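Local coordinates for calcium-regulated actin-bundling protein (Dictyostelium discoideum, PDB 4X3N) that binds and bundles actin filaments under the control of calcium and may contribute to reorganising filopodia and pseudopodia during cell movement, at residues Phe34-Ala46 / Val145-Leu158. Residues are numbered along the deposited sequence; the frame is centred on the assembly and turned at random.
Sequences FCNVAKLPFSQQA and VNFDGRVSFLEYLL. With CA (calcium ion), chain D.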
loop_
_atom_site.group_PDB
_atom_site.type_symbol
_atom_site.label_atom_id
_atom_site.label_comp_id
_atom_site.label_asym_id
_atom_site.label_seq_id
_atom_site.Cartn_x
_atom_site.Cartn_y
_atom_site.Cartn_z
ATOM N N PHE A 34 -18.003 -2.364 -12.901
ATOM C CA PHE A 34 -17.927 -2.858 -11.534
ATOM C C PHE A 34 -16.784 -2.191 -10.804
ATOM O O PHE A 34 -16.949 -1.739 -9.679
ATOM C CB PHE A 34 -17.673 -4.359 -11.593
ATOM C CG PHE A 34 -17.745 -5.050 -10.282
ATOM C CD1 PHE A 34 -16.678 -5.142 -9.494
ATOM C CD2 PHE A 34 -18.923 -5.686 -9.899
ATOM C CE1 PHE A 34 -16.762 -5.771 -8.247
ATOM C CE2 PHE A 34 -19.035 -6.311 -8.667
ATOM C CZ PHE A 34 -17.956 -6.383 -7.848
ATOM N N CYS A 35 -15.616 -2.162 -11.414
ATOM C CA CYS A 35 -14.460 -1.557 -10.762
ATOM C C CYS A 35 -14.697 -0.091 -10.457
ATOM O O CYS A 35 -14.272 0.392 -9.379
ATOM C CB CYS A 35 -13.165 -1.741 -11.581
ATOM S SG CYS A 35 -12.616 -3.473 -11.553
ATOM N N ASN A 36 -15.375 0.618 -11.361
ATOM C CA ASN A 36 -15.684 2.027 -11.092
ATOM C C ASN A 36 -16.625 2.259 -9.967
ATOM O O ASN A 36 -16.373 3.094 -9.116
ATOM C CB ASN A 36 -16.184 2.703 -12.349
ATOM C CG ASN A 36 -15.069 2.871 -13.351
ATOM O OD1 ASN A 36 -13.916 3.016 -12.959
ATOM N ND2 ASN A 36 -15.383 2.856 -14.624
ATOM N N VAL A 37 -17.731 1.518 -9.940
ATOM C CA VAL A 37 -18.649 1.596 -8.835
ATOM C C VAL A 37 -17.897 1.259 -7.541
ATOM O O VAL A 37 -18.100 1.900 -6.520
ATOM C CB VAL A 37 -19.853 0.576 -8.976
ATOM C CG1 VAL A 37 -20.760 0.659 -7.733
ATOM C CG2 VAL A 37 -20.657 0.870 -10.244
ATOM N N ALA A 38 -17.087 0.197 -7.547
ATOM C CA ALA A 38 -16.400 -0.228 -6.354
ATOM C C ALA A 38 -15.329 0.778 -5.821
ATOM O O ALA A 38 -14.920 0.700 -4.675
ATOM C CB ALA A 38 -15.813 -1.631 -6.525
ATOM N N LYS A 39 -14.917 1.740 -6.629
ATOM C CA LYS A 39 -14.041 2.817 -6.169
ATOM C C LYS A 39 -14.777 4.047 -5.728
ATOM O O LYS A 39 -14.154 4.969 -5.263
ATOM C CB LYS A 39 -13.066 3.206 -7.263
ATOM C CG LYS A 39 -12.015 2.124 -7.493
ATOM C CD LYS A 39 -11.060 2.026 -6.289
ATOM C CE LYS A 39 -9.861 1.104 -6.550
ATOM N NZ LYS A 39 -9.084 0.913 -5.272
ATOM N N LEU A 40 -16.090 4.068 -5.837
ATOM C CA LEU A 40 -16.898 5.195 -5.359
ATOM C C LEU A 40 -16.906 5.112 -3.870
ATOM O O LEU A 40 -16.608 4.059 -3.350
ATOM C CB LEU A 40 -18.367 5.152 -5.870
ATOM C CG LEU A 40 -18.588 5.309 -7.359
ATOM C CD1 LEU A 40 -20.015 5.048 -7.855
ATOM C CD2 LEU A 40 -18.095 6.692 -7.807
ATOM N N PRO A 41 -17.205 6.230 -3.175
ATOM C CA PRO A 41 -17.376 6.173 -1.735
ATOM C C PRO A 41 -18.371 5.060 -1.350
ATOM O O PRO A 41 -19.299 4.750 -2.108
ATOM C CB PRO A 41 -17.923 7.540 -1.379
ATOM C CG PRO A 41 -17.348 8.471 -2.439
ATOM C CD PRO A 41 -17.367 7.619 -3.705
ATOM N N PHE A 42 -18.167 4.479 -0.183
ATOM C CA PHE A 42 -18.985 3.343 0.253
ATOM C C PHE A 42 -20.496 3.608 0.089
ATOM O O PHE A 42 -21.242 2.696 -0.334
ATOM C CB PHE A 42 -18.745 2.908 1.722
ATOM C CG PHE A 42 -17.309 2.580 2.120
ATOM C CD1 PHE A 42 -16.597 1.567 1.519
ATOM C CD2 PHE A 42 -16.677 3.299 3.157
ATOM C CE1 PHE A 42 -15.301 1.279 1.933
ATOM C CE2 PHE A 42 -15.386 3.011 3.573
ATOM C CZ PHE A 42 -14.703 1.969 2.951
ATOM N N SER A 43 -20.957 4.816 0.438
ATOM C CA SER A 43 -22.380 5.152 0.464
ATOM C C SER A 43 -22.950 5.077 -0.958
ATOM O O SER A 43 -24.050 4.602 -1.165
ATOM C CB SER A 43 -22.596 6.517 1.083
ATOM O OG SER A 43 -21.838 7.508 0.372
ATOM N N GLN A 44 -22.186 5.507 -1.933
ATOM C CA GLN A 44 -22.600 5.409 -3.292
ATOM C C GLN A 44 -22.594 3.979 -3.820
ATOM O O GLN A 44 -23.394 3.606 -4.680
ATOM C CB GLN A 44 -21.723 6.294 -4.154
ATOM C CG GLN A 44 -22.036 7.783 -3.947
ATOM C CD GLN A 44 -21.088 8.639 -4.766
ATOM O OE1 GLN A 44 -20.979 8.488 -5.986
ATOM N NE2 GLN A 44 -20.376 9.499 -4.098
ATOM N N GLN A 45 -21.673 3.193 -3.345
ATOM C CA GLN A 45 -21.667 1.758 -3.668
ATOM C C GLN A 45 -22.962 1.139 -3.146
ATOM O O GLN A 45 -23.611 0.277 -3.822
ATOM C CB GLN A 45 -20.486 1.083 -2.987
ATOM C CG GLN A 45 -19.100 1.393 -3.505
ATOM C CD GLN A 45 -18.000 0.795 -2.670
ATOM O OE1 GLN A 45 -18.093 -0.376 -2.185
ATOM N NE2 GLN A 45 -16.912 1.554 -2.515
ATOM N N ALA A 46 -23.279 1.490 -1.912
ATOM C CA ALA A 46 -24.493 1.051 -1.232
ATOM C C ALA A 46 -25.757 1.416 -2.008
ATOM O O ALA A 46 -26.652 0.590 -2.239
ATOM C CB ALA A 46 -24.565 1.649 0.149
ATOM N N VAL A 145 -14.016 -10.157 -6.159
ATOM C CA VAL A 145 -14.373 -10.558 -7.491
ATOM C C VAL A 145 -13.615 -9.866 -8.609
ATOM O O VAL A 145 -13.522 -10.409 -9.673
ATOM C CB VAL A 145 -15.884 -10.515 -7.725
ATOM C CG1 VAL A 145 -16.627 -11.298 -6.603
ATOM C CG2 VAL A 145 -16.365 -9.106 -7.825
ATOM N N ASN A 146 -13.002 -8.708 -8.364
ATOM C CA ASN A 146 -12.143 -8.158 -9.394
ATOM C C ASN A 146 -10.662 -8.433 -9.175
ATOM O O ASN A 146 -9.839 -7.852 -9.856
ATOM C CB ASN A 146 -12.408 -6.686 -9.567
ATOM C CG ASN A 146 -12.326 -5.946 -8.278
ATOM O OD1 ASN A 146 -11.945 -6.509 -7.264
ATOM N ND2 ASN A 146 -12.728 -4.685 -8.295
ATOM N N PHE A 147 -10.330 -9.297 -8.217
ATOM C CA PHE A 147 -8.959 -9.748 -7.967
ATOM C C PHE A 147 -7.936 -8.659 -7.699
ATOM O O PHE A 147 -6.793 -8.726 -8.204
ATOM C CB PHE A 147 -8.505 -10.676 -9.094
ATOM C CG PHE A 147 -9.348 -11.915 -9.210
ATOM C CD1 PHE A 147 -10.409 -11.948 -10.040
ATOM C CD2 PHE A 147 -9.056 -13.032 -8.475
ATOM C CE1 PHE A 147 -11.190 -13.093 -10.152
ATOM C CE2 PHE A 147 -9.828 -14.176 -8.569
ATOM C CZ PHE A 147 -10.904 -14.194 -9.416
ATOM N N ASP A 148 -8.339 -7.657 -6.891
ATOM C CA ASP A 148 -7.435 -6.562 -6.618
ATOM C C ASP A 148 -6.851 -6.623 -5.245
ATOM O O ASP A 148 -6.140 -5.735 -4.861
ATOM C CB ASP A 148 -8.066 -5.190 -6.978
ATOM C CG ASP A 148 -9.221 -4.822 -6.069
ATOM O OD1 ASP A 148 -9.555 -5.636 -5.233
ATOM O OD2 ASP A 148 -9.781 -3.729 -6.191
ATOM N N GLY A 149 -7.142 -7.691 -4.502
ATOM C CA GLY A 149 -6.764 -7.834 -3.101
ATOM C C GLY A 149 -7.454 -6.836 -2.158
ATOM O O GLY A 149 -6.978 -6.614 -1.030
ATOM N N ARG A 150 -8.533 -6.195 -2.630
ATOM C CA ARG A 150 -9.281 -5.236 -1.843
ATOM C C ARG A 150 -10.761 -5.666 -1.727
ATOM O O ARG A 150 -11.323 -6.338 -2.630
ATOM C CB ARG A 150 -9.229 -3.861 -2.485
ATOM C CG ARG A 150 -7.873 -3.318 -2.938
ATOM C CD ARG A 150 -6.961 -2.886 -1.819
ATOM N NE ARG A 150 -7.517 -1.784 -1.036
ATOM C CZ ARG A 150 -6.867 -1.160 -0.065
ATOM N NH1 ARG A 150 -5.598 -1.511 0.230
ATOM N NH2 ARG A 150 -7.462 -0.185 0.622
ATOM N N VAL A 151 -11.375 -5.314 -0.609
ATOM C CA VAL A 151 -12.790 -5.540 -0.390
ATOM C C VAL A 151 -13.537 -4.190 -0.310
ATOM O O VAL A 151 -13.236 -3.348 0.552
ATOM C CB VAL A 151 -13.052 -6.364 0.869
ATOM C CG1 VAL A 151 -14.526 -6.522 1.082
ATOM C CG2 VAL A 151 -12.402 -7.734 0.782
ATOM N N SER A 152 -14.428 -3.995 -1.277
ATOM C CA SER A 152 -15.293 -2.866 -1.345
ATOM C C SER A 152 -16.563 -3.191 -0.562
ATOM O O SER A 152 -16.834 -4.349 -0.284
ATOM C CB SER A 152 -15.627 -2.572 -2.781
ATOM O OG SER A 152 -16.223 -3.719 -3.391
ATOM N N PHE A 153 -17.338 -2.175 -0.231
ATOM C CA PHE A 153 -18.664 -2.380 0.361
ATOM C C PHE A 153 -19.553 -3.088 -0.599
ATOM O O PHE A 153 -20.294 -3.977 -0.206
ATOM C CB PHE A 153 -19.259 -1.067 0.800
ATOM C CG PHE A 153 -20.403 -1.178 1.775
ATOM C CD1 PHE A 153 -20.356 -2.051 2.833
ATOM C CD2 PHE A 153 -21.496 -0.291 1.685
ATOM C CE1 PHE A 153 -21.442 -2.143 3.735
ATOM C CE2 PHE A 153 -22.570 -0.350 2.628
ATOM C CZ PHE A 153 -22.546 -1.294 3.603
ATOM N N LEU A 154 -19.425 -2.768 -1.887
ATOM C CA LEU A 154 -20.142 -3.477 -2.944
ATOM C C LEU A 154 -19.874 -4.979 -2.889
ATOM O O LEU A 154 -20.792 -5.753 -2.984
ATOM C CB LEU A 154 -19.815 -3.015 -4.349
ATOM C CG LEU A 154 -20.563 -3.679 -5.524
ATOM C CD1 LEU A 154 -22.070 -3.391 -5.549
ATOM C CD2 LEU A 154 -19.966 -3.210 -6.827
ATOM N N GLU A 155 -18.622 -5.350 -2.794
ATOM C CA GLU A 155 -18.243 -6.768 -2.804
ATOM C C GLU A 155 -18.761 -7.473 -1.550
ATOM O O GLU A 155 -19.286 -8.563 -1.648
ATOM C CB GLU A 155 -16.728 -6.897 -2.977
ATOM C CG GLU A 155 -16.298 -6.639 -4.399
ATOM C CD GLU A 155 -14.811 -6.484 -4.506
ATOM O OE1 GLU A 155 -14.289 -5.565 -3.868
ATOM O OE2 GLU A 155 -14.182 -7.296 -5.211
ATOM N N TYR A 156 -18.638 -6.827 -0.397
ATOM C CA TYR A 156 -19.259 -7.341 0.834
ATOM C C TYR A 156 -20.770 -7.569 0.650
ATOM O O TYR A 156 -21.322 -8.617 1.037
ATOM C CB TYR A 156 -18.995 -6.405 2.037
ATOM C CG TYR A 156 -20.066 -6.516 3.100
ATOM C CD1 TYR A 156 -20.063 -7.580 4.005
ATOM C CD2 TYR A 156 -21.044 -5.542 3.248
ATOM C CE1 TYR A 156 -21.047 -7.676 5.010
ATOM C CE2 TYR A 156 -22.036 -5.639 4.198
ATOM C CZ TYR A 156 -22.054 -6.730 5.081
ATOM O OH TYR A 156 -23.047 -6.832 6.073
ATOM N N LEU A 157 -21.450 -6.597 0.062
ATOM C CA LEU A 157 -22.888 -6.705 -0.149
ATOM C C LEU A 157 -23.342 -7.814 -1.049
ATOM O O LEU A 157 -24.275 -8.551 -0.733
ATOM C CB LEU A 157 -23.462 -5.406 -0.663
ATOM C CG LEU A 157 -23.395 -4.312 0.393
ATOM C CD1 LEU A 157 -23.711 -2.945 -0.231
ATOM C CD2 LEU A 157 -24.411 -4.501 1.545
ATOM N N LEU A 158 -22.655 -7.975 -2.161
ATOM C CA LEU A 158 -23.002 -8.984 -3.100
ATOM C C LEU A 158 -22.861 -10.379 -2.527
ATOM O O LEU A 158 -23.681 -11.275 -2.843
ATOM C CB LEU A 158 -22.101 -8.865 -4.301
ATOM C CG LEU A 158 -22.556 -8.082 -5.548
ATOM C CD1 LEU A 158 -23.917 -7.472 -5.598
ATOM C CD2 LEU A 158 -21.468 -7.208 -6.066
HETATM CA CA CA D . -11.920 -6.234 -4.864
HETATM O O HOH W 1 -12.261 -3.923 -5.351
#
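The calcium-loaded EF-hand loop and its exiting helix, 153-158, pack on the corner between helices 34-38 and 42-46 through Gln45 and Phe34. Calcium is bound by Asp144, Asn146, Asp148 OD1, Arg150 O, both Glu155 carboxylate oxygens and a water. Ser152 and Glu155 form a capping box at the helix start: Ser152 OG accepts from Glu155 N, while Glu155 OE1, also on the metal, takes Ser152 N and OG. Against this first turn Gln45 OE1 accepts from Leu154 N at 2.8 Å, in the carbonyl plane (N-H...O 160°), while Gln45 NE2 donates almost straight to Leu40 O at 2.7 Å. Were Gln45 shortened to an alanine, Leu154 N and Leu40 O would probably lose these side-chain partners and a gap would open at the first turn of helix 153-158. With CG anti to the backbone N (chi1 -172°), the Phe34 ring reaches across to Leu154 CD2, which lies over one face, 4.0 Å from the centroid, a CH-pi contact; Glu155 CG and Leu158 CD2 reach the ring edge. Ala46 CB meets the Phe153 ring edge at CE2, 3.8 Å away. Helices 42-46 and 153-158 cross at -37°, with helix 61-79 touching Phe42 and Phe153, helix 167-174 touching Phe34 and Leu154, and strand 150-152 pairing antiparallel with strand 93-95.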